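Local structure of peptide ABC transporter permease (Staphylococcus hominis, 6EXS) at residues P15-W27 / L191-L204. The protein is a POT-family transporter of the major facilitator superfamily that binds a thioalcohol-conjugated dipeptide and probably carries such malodour precursors across the bacterial membrane. Sequence-based numbering, arbitrary orientation.
With OLC ((2R)-2,3-dihydroxypropyl (9Z)-octadec-9-enoate), chain J; OLC ((2R)-2,3-dihydroxypropyl (9Z)-octadec-9-enoate), chain I; OLC ((2R)-2,3-dihydroxypropyl (9Z)-octadec-9-enoate), chain L.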
loop_
_atom_site.group_PDB
_atom_site.type_symbol
_atom_site.label_atom_id
_atom_site.label_comp_id
_atom_site.label_asym_id
_atom_site.label_seq_id
_atom_site.Cartn_x
_atom_site.Cartn_y
_atom_site.Cartn_z
ATOM N N PRO A 15 15.700 1.166 20.810
ATOM C CA PRO A 15 14.856 0.656 21.917
ATOM C C PRO A 15 14.351 -0.764 21.675
ATOM O O PRO A 15 13.970 -1.071 20.543
ATOM C CB PRO A 15 13.697 1.655 21.946
ATOM C CG PRO A 15 14.299 2.934 21.455
ATOM C CD PRO A 15 15.236 2.501 20.365
ATOM N N ARG A 16 14.375 -1.642 22.716
ATOM C CA ARG A 16 13.975 -3.070 22.612
ATOM C C ARG A 16 12.597 -3.288 21.983
ATOM O O ARG A 16 12.366 -4.318 21.336
ATOM C CB ARG A 16 14.071 -3.788 23.961
ATOM C CG ARG A 16 14.528 -5.234 23.825
ATOM C CD ARG A 16 14.615 -5.970 25.153
ATOM N NE ARG A 16 15.496 -5.282 26.093
ATOM C CZ ARG A 16 16.813 -5.452 26.153
ATOM N NH1 ARG A 16 17.416 -6.314 25.345
ATOM N NH2 ARG A 16 17.536 -4.766 27.029
ATOM N N GLY A 17 11.724 -2.294 22.154
ATOM C CA GLY A 17 10.385 -2.247 21.583
ATOM C C GLY A 17 10.375 -2.262 20.064
ATOM O O GLY A 17 9.382 -2.694 19.474
ATOM N N LEU A 18 11.477 -1.795 19.409
ATOM C CA LEU A 18 11.603 -1.847 17.945
ATOM C C LEU A 18 11.695 -3.325 17.513
ATOM O O LEU A 18 11.111 -3.690 16.496
ATOM C CB LEU A 18 12.808 -1.031 17.401
ATOM C CG LEU A 18 12.966 -1.021 15.856
ATOM C CD1 LEU A 18 11.848 -0.234 15.174
ATOM C CD2 LEU A 18 14.297 -0.470 15.432
ATOM N N GLY A 19 12.378 -4.150 18.318
ATOM C CA GLY A 19 12.517 -5.586 18.094
ATOM C C GLY A 19 11.192 -6.312 18.150
ATOM O O GLY A 19 10.889 -7.126 17.272
ATOM N N VAL A 20 10.368 -5.966 19.158
ATOM C CA VAL A 20 9.032 -6.526 19.350
ATOM C C VAL A 20 8.173 -6.185 18.137
ATOM O O VAL A 20 7.611 -7.095 17.542
ATOM C CB VAL A 20 8.389 -6.075 20.697
ATOM C CG1 VAL A 20 6.967 -6.617 20.859
ATOM C CG2 VAL A 20 9.249 -6.504 21.877
ATOM N N LEU A 21 8.158 -4.900 17.718
ATOM C CA LEU A 21 7.337 -4.403 16.603
ATOM C C LEU A 21 7.847 -4.813 15.219
ATOM O O LEU A 21 7.032 -4.905 14.285
ATOM C CB LEU A 21 7.098 -2.896 16.696
ATOM C CG LEU A 21 6.368 -2.466 17.985
ATOM C CD1 LEU A 21 6.194 -0.995 18.047
ATOM C CD2 LEU A 21 5.030 -3.190 18.174
ATOM N N PHE A 22 9.156 -5.127 15.099
ATOM C CA PHE A 22 9.746 -5.622 13.857
ATOM C C PHE A 22 9.185 -7.031 13.597
ATOM O O PHE A 22 8.731 -7.294 12.484
ATOM C CB PHE A 22 11.290 -5.631 13.927
ATOM C CG PHE A 22 11.997 -6.097 12.670
ATOM C CD1 PHE A 22 12.094 -7.453 12.365
ATOM C CD2 PHE A 22 12.619 -5.186 11.822
ATOM C CE1 PHE A 22 12.753 -7.884 11.212
ATOM C CE2 PHE A 22 13.295 -5.622 10.677
ATOM C CZ PHE A 22 13.349 -6.965 10.377
ATOM N N PHE A 23 9.188 -7.917 14.631
ATOM C CA PHE A 23 8.665 -9.293 14.554
ATOM C C PHE A 23 7.165 -9.280 14.263
ATOM O O PHE A 23 6.703 -10.073 13.445
ATOM C CB PHE A 23 8.946 -10.046 15.864
ATOM C CG PHE A 23 8.675 -11.539 15.885
ATOM C CD1 PHE A 23 7.386 -12.028 16.065
ATOM C CD2 PHE A 23 9.718 -12.453 15.805
ATOM C CE1 PHE A 23 7.146 -13.407 16.159
ATOM C CE2 PHE A 23 9.478 -13.829 15.896
ATOM C CZ PHE A 23 8.196 -14.297 16.073
ATOM N N VAL A 24 6.411 -8.382 14.929
ATOM C CA VAL A 24 4.959 -8.221 14.755
ATOM C C VAL A 24 4.649 -7.746 13.326
ATOM O O VAL A 24 3.830 -8.369 12.646
ATOM C CB VAL A 24 4.353 -7.291 15.841
ATOM C CG1 VAL A 24 2.909 -6.916 15.523
ATOM C CG2 VAL A 24 4.455 -7.916 17.227
ATOM N N GLU A 25 5.321 -6.668 12.860
ATOM C CA GLU A 25 5.135 -6.132 11.503
ATOM C C GLU A 25 5.539 -7.154 10.440
ATOM O O GLU A 25 4.801 -7.335 9.475
ATOM C CB GLU A 25 5.884 -4.803 11.317
ATOM C CG GLU A 25 5.649 -4.113 9.980
ATOM C CD GLU A 25 4.316 -3.430 9.747
ATOM O OE1 GLU A 25 4.209 -2.704 8.734
ATOM O OE2 GLU A 25 3.394 -3.581 10.582
ATOM N N PHE A 26 6.677 -7.844 10.626
ATOM C CA PHE A 26 7.111 -8.875 9.672
ATOM C C PHE A 26 5.993 -9.861 9.331
ATOM O O PHE A 26 5.754 -10.104 8.153
ATOM C CB PHE A 26 8.356 -9.650 10.172
ATOM C CG PHE A 26 8.683 -10.839 9.296
ATOM C CD1 PHE A 26 9.409 -10.680 8.121
ATOM C CD2 PHE A 26 8.220 -12.110 9.619
ATOM C CE1 PHE A 26 9.681 -11.773 7.293
ATOM C CE2 PHE A 26 8.491 -13.203 8.785
ATOM C CZ PHE A 26 9.210 -13.023 7.623
ATOM N N TRP A 27 5.339 -10.441 10.372
ATOM C CA TRP A 27 4.305 -11.463 10.274
ATOM C C TRP A 27 2.971 -10.948 9.748
ATOM O O TRP A 27 2.258 -11.709 9.086
ATOM C CB TRP A 27 4.148 -12.206 11.602
ATOM C CG TRP A 27 5.295 -13.152 11.850
ATOM C CD1 TRP A 27 6.276 -13.015 12.784
ATOM C CD2 TRP A 27 5.651 -14.300 11.061
ATOM N NE1 TRP A 27 7.198 -14.023 12.657
ATOM C CE2 TRP A 27 6.840 -14.828 11.607
ATOM C CE3 TRP A 27 5.052 -14.964 9.972
ATOM C CZ2 TRP A 27 7.451 -15.984 11.095
ATOM C CZ3 TRP A 27 5.662 -16.102 9.462
ATOM C CH2 TRP A 27 6.840 -16.605 10.027
ATOM N N LEU A 191 1.174 -15.693 15.048
ATOM C CA LEU A 191 2.523 -15.643 15.630
ATOM C C LEU A 191 2.914 -14.216 15.965
ATOM O O LEU A 191 3.482 -13.981 17.031
ATOM C CB LEU A 191 3.578 -16.283 14.709
ATOM C CG LEU A 191 3.529 -17.800 14.523
ATOM C CD1 LEU A 191 4.772 -18.289 13.781
ATOM C CD2 LEU A 191 3.396 -18.540 15.870
ATOM N N GLY A 192 2.582 -13.286 15.061
ATOM C CA GLY A 192 2.793 -11.859 15.232
ATOM C C GLY A 192 2.026 -11.355 16.437
ATOM O O GLY A 192 2.604 -10.681 17.296
ATOM N N LEU A 193 0.721 -11.734 16.535
ATOM C CA LEU A 193 -0.164 -11.368 17.655
ATOM C C LEU A 193 0.346 -11.924 19.004
ATOM O O LEU A 193 0.396 -11.178 19.983
ATOM C CB LEU A 193 -1.625 -11.804 17.396
ATOM C CG LEU A 193 -2.659 -11.375 18.454
ATOM C CD1 LEU A 193 -3.022 -9.911 18.327
ATOM C CD2 LEU A 193 -3.909 -12.219 18.395
ATOM N N VAL A 194 0.738 -13.216 19.035
ATOM C CA VAL A 194 1.263 -13.903 20.223
ATOM C C VAL A 194 2.493 -13.156 20.800
ATOM O O VAL A 194 2.561 -12.932 22.010
ATOM C CB VAL A 194 1.532 -15.407 19.905
ATOM C CG1 VAL A 194 2.429 -16.064 20.950
ATOM C CG2 VAL A 194 0.223 -16.176 19.768
ATOM N N TRP A 195 3.419 -12.734 19.915
ATOM C CA TRP A 195 4.642 -12.001 20.231
ATOM C C TRP A 195 4.348 -10.635 20.877
ATOM O O TRP A 195 4.980 -10.301 21.883
ATOM C CB TRP A 195 5.489 -11.833 18.970
ATOM C CG TRP A 195 6.948 -11.613 19.246
ATOM C CD1 TRP A 195 7.621 -10.426 19.215
ATOM C CD2 TRP A 195 7.920 -12.617 19.573
ATOM N NE1 TRP A 195 8.952 -10.629 19.509
ATOM C CE2 TRP A 195 9.159 -11.963 19.746
ATOM C CE3 TRP A 195 7.859 -14.009 19.753
ATOM C CZ2 TRP A 195 10.333 -12.657 20.062
ATOM C CZ3 TRP A 195 9.023 -14.692 20.085
ATOM C CH2 TRP A 195 10.240 -14.018 20.239
ATOM N N TYR A 196 3.375 -9.869 20.323
ATOM C CA TYR A 196 2.938 -8.583 20.876
ATOM C C TYR A 196 2.385 -8.826 22.285
ATOM O O TYR A 196 2.846 -8.193 23.230
ATOM C CB TYR A 196 1.873 -7.903 19.984
ATOM C CG TYR A 196 1.340 -6.600 20.548
ATOM C CD1 TYR A 196 0.248 -6.584 21.415
ATOM C CD2 TYR A 196 1.928 -5.381 20.218
ATOM C CE1 TYR A 196 -0.224 -5.393 21.963
ATOM C CE2 TYR A 196 1.436 -4.177 20.727
ATOM C CZ TYR A 196 0.367 -4.191 21.608
ATOM O OH TYR A 196 -0.100 -3.010 22.133
ATOM N N LEU A 197 1.424 -9.765 22.430
ATOM C CA LEU A 197 0.828 -10.097 23.730
ATOM C C LEU A 197 1.892 -10.483 24.777
ATOM O O LEU A 197 1.832 -10.020 25.914
ATOM C CB LEU A 197 -0.240 -11.204 23.591
ATOM C CG LEU A 197 -1.529 -10.852 22.824
ATOM C CD1 LEU A 197 -2.366 -12.077 22.611
ATOM C CD2 LEU A 197 -2.367 -9.813 23.558
ATOM N N LEU A 198 2.882 -11.282 24.375
ATOM C CA LEU A 198 3.949 -11.710 25.275
ATOM C C LEU A 198 4.918 -10.598 25.696
ATOM O O LEU A 198 5.326 -10.556 26.863
ATOM C CB LEU A 198 4.775 -12.851 24.634
ATOM C CG LEU A 198 4.188 -14.254 24.629
ATOM C CD1 LEU A 198 4.996 -15.167 23.704
ATOM C CD2 LEU A 198 4.102 -14.828 26.043
ATOM N N PHE A 199 5.320 -9.729 24.743
ATOM C CA PHE A 199 6.391 -8.774 24.979
ATOM C C PHE A 199 6.045 -7.284 25.000
ATOM O O PHE A 199 6.908 -6.516 25.420
ATOM C CB PHE A 199 7.499 -9.030 23.939
ATOM C CG PHE A 199 8.033 -10.440 24.047
ATOM C CD1 PHE A 199 8.782 -10.836 25.153
ATOM C CD2 PHE A 199 7.745 -11.384 23.072
ATOM C CE1 PHE A 199 9.236 -12.154 25.275
ATOM C CE2 PHE A 199 8.214 -12.694 23.188
ATOM C CZ PHE A 199 8.946 -13.073 24.292
ATOM N N ASN A 200 4.840 -6.866 24.592
ATOM C CA ASN A 200 4.477 -5.443 24.518
ATOM C C ASN A 200 4.587 -4.645 25.842
ATOM O O ASN A 200 5.109 -3.536 25.810
ATOM C CB ASN A 200 3.077 -5.237 23.901
ATOM C CG ASN A 200 1.925 -5.348 24.871
ATOM O OD1 ASN A 200 1.518 -4.363 25.501
ATOM N ND2 ASN A 200 1.411 -6.552 25.045
ATOM N N ARG A 201 4.070 -5.188 26.969
ATOM C CA ARG A 201 3.981 -4.521 28.276
ATOM C C ARG A 201 5.305 -3.925 28.810
ATOM O O ARG A 201 5.332 -2.730 29.093
ATOM C CB ARG A 201 3.335 -5.436 29.335
ATOM C CG ARG A 201 1.846 -5.728 29.080
ATOM C CD ARG A 201 1.282 -6.855 29.946
ATOM N NE ARG A 201 1.872 -8.160 29.629
ATOM C CZ ARG A 201 2.009 -9.161 30.495
ATOM N NH1 ARG A 201 1.586 -9.029 31.747
ATOM N NH2 ARG A 201 2.575 -10.300 30.117
ATOM N N LYS A 202 6.381 -4.720 28.936
ATOM C CA LYS A 202 7.639 -4.192 29.479
ATOM C C LYS A 202 8.482 -3.389 28.460
ATOM O O LYS A 202 9.189 -2.452 28.862
ATOM C CB LYS A 202 8.484 -5.291 30.164
ATOM C CG LYS A 202 8.941 -6.447 29.280
ATOM C CD LYS A 202 10.297 -6.987 29.730
ATOM C CE LYS A 202 10.778 -8.108 28.841
ATOM N NZ LYS A 202 12.105 -8.623 29.276
ATOM N N ASN A 203 8.395 -3.734 27.164
ATOM C CA ASN A 203 9.169 -3.095 26.093
ATOM C C ASN A 203 8.607 -1.755 25.580
ATOM O O ASN A 203 9.379 -0.924 25.104
ATOM C CB ASN A 203 9.357 -4.068 24.926
ATOM C CG ASN A 203 10.092 -5.339 25.289
ATOM O OD1 ASN A 203 9.668 -6.120 26.142
ATOM N ND2 ASN A 203 11.196 -5.597 24.619
ATOM N N LEU A 204 7.281 -1.555 25.649
ATOM C CA LEU A 204 6.618 -0.352 25.119
ATOM C C LEU A 204 6.046 0.578 26.205
ATOM O O LEU A 204 5.765 1.747 25.926
ATOM C CB LEU A 204 5.526 -0.725 24.074
ATOM C CG LEU A 204 5.897 -1.746 22.981
ATOM C CD1 LEU A 204 4.654 -2.243 22.258
ATOM C CD2 LEU A 204 6.895 -1.176 21.991
HETATM C C24 OLC J . -2.767 -6.712 26.148
HETATM C C6 OLC J . -0.901 -15.233 24.798
HETATM C C5 OLC J . -0.504 -14.901 26.227
HETATM C C4 OLC J . -0.665 -13.435 26.593
HETATM C C3 OLC J . -0.223 -13.104 28.011
HETATM C C2 OLC J . 0.072 -11.623 28.236
HETATM C C21 OLC J . -2.091 -8.696 27.547
HETATM C C1 OLC J . -1.139 -10.740 28.338
HETATM C C22 OLC J . -1.652 -7.657 26.541
HETATM O O19 OLC J . -2.092 -10.950 29.043
HETATM O O25 OLC J . -3.136 -5.860 27.226
HETATM O O23 OLC J . -0.546 -6.919 27.062
HETATM O O20 OLC J . -1.012 -9.661 27.558
HETATM C C9 OLC I . 10.485 -18.005 17.932
HETATM C C8 OLC I . 10.892 -17.984 19.373
HETATM C C24 OLC I . 6.004 -12.821 29.343
HETATM C C7 OLC I . 10.044 -18.909 20.248
HETATM C C6 OLC I . 10.365 -18.850 21.736
HETATM C C5 OLC I . 9.592 -17.793 22.517
HETATM C C4 OLC I . 9.803 -17.866 24.019
HETATM C C3 OLC I . 8.748 -17.131 24.831
HETATM C C2 OLC I . 9.054 -17.107 26.324
HETATM C C21 OLC I . 6.928 -15.038 28.566
HETATM C C1 OLC I . 7.863 -16.762 27.171
HETATM C C22 OLC I . 7.039 -13.531 28.493
HETATM O O19 OLC I . 6.919 -17.490 27.349
HETATM O O25 OLC I . 4.717 -12.820 28.734
HETATM O O23 OLC I . 8.349 -13.151 28.925
HETATM O O20 OLC I . 7.988 -15.538 27.713
HETATM C C24 OLC L . 20.827 -3.598 11.901
HETATM C C5 OLC L . 16.903 -10.880 10.693
HETATM C C4 OLC L . 17.458 -9.539 11.133
HETATM C C3 OLC L . 16.383 -8.548 11.545
HETATM C C2 OLC L . 16.927 -7.242 12.118
HETATM C C21 OLC L . 19.607 -5.280 10.492
HETATM C C1 OLC L . 17.544 -6.327 11.099
HETATM C C22 OLC L . 19.716 -3.832 10.903
HETATM O O19 OLC L . 17.012 -5.988 10.075
HETATM O O25 OLC L . 21.023 -2.210 12.125
HETATM O O23 OLC L . 19.944 -3.046 9.730
HETATM O O20 OLC L . 18.769 -5.933 11.477
HETATM O O HOH W 1 11.783 -0.243 24.023
#
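Phe-23 lays its ring over one face of the Trp-195 indole, a face-to-face stack with the Phe-23 ring and the Trp-195 five-membered ring 3.8 Å apart between centroids and their planes 19° from parallel. It joins helices 16-44 and 178-204, the first and sixth transmembrane helices in chain order of this major facilitator fold; their segments 16-27 and 191-204 run nearly antiparallel, at 160°, the axes approaching to 8.1 Å. CG of Phe-23, anti to the backbone N (chi1 -171°), carries the ring across onto the indole, while Phe-23 CB makes a CH-pi contact, 4.0 Å from the centroid of the five-membered ring. CE2 of Phe-199 lies over the opposite face of Trp-195, and NE1 of Trp-27 over the rim of the opposite face of Phe-23. The lipid tail of an OLC molecule brushes Trp-195 at CZ3, so the stack borders the lipid-facing surface.

Val-20 is a knob in the hole formed by Trp-195, Phe-199, Asn-200 and Asn-203. The backbones come close where glycines sit: CA of Val-24 is 4.3 Å from CA of Gly-192, and CA of Gly-17 is 4.7 Å from CA of Asn-203. CD2 of Leu-204 packs on Gly-17. Deeper in, Val-24 presses CG2 on CB of Tyr-196, whose hydroxyl is hydrogen-bonded to Arg-88 of helix 74-106. At the Gly-17 end one water bridges the helices, accepting from Gly-17 N at 2.8 Å and donating to Asn-203 O at 2.7 Å.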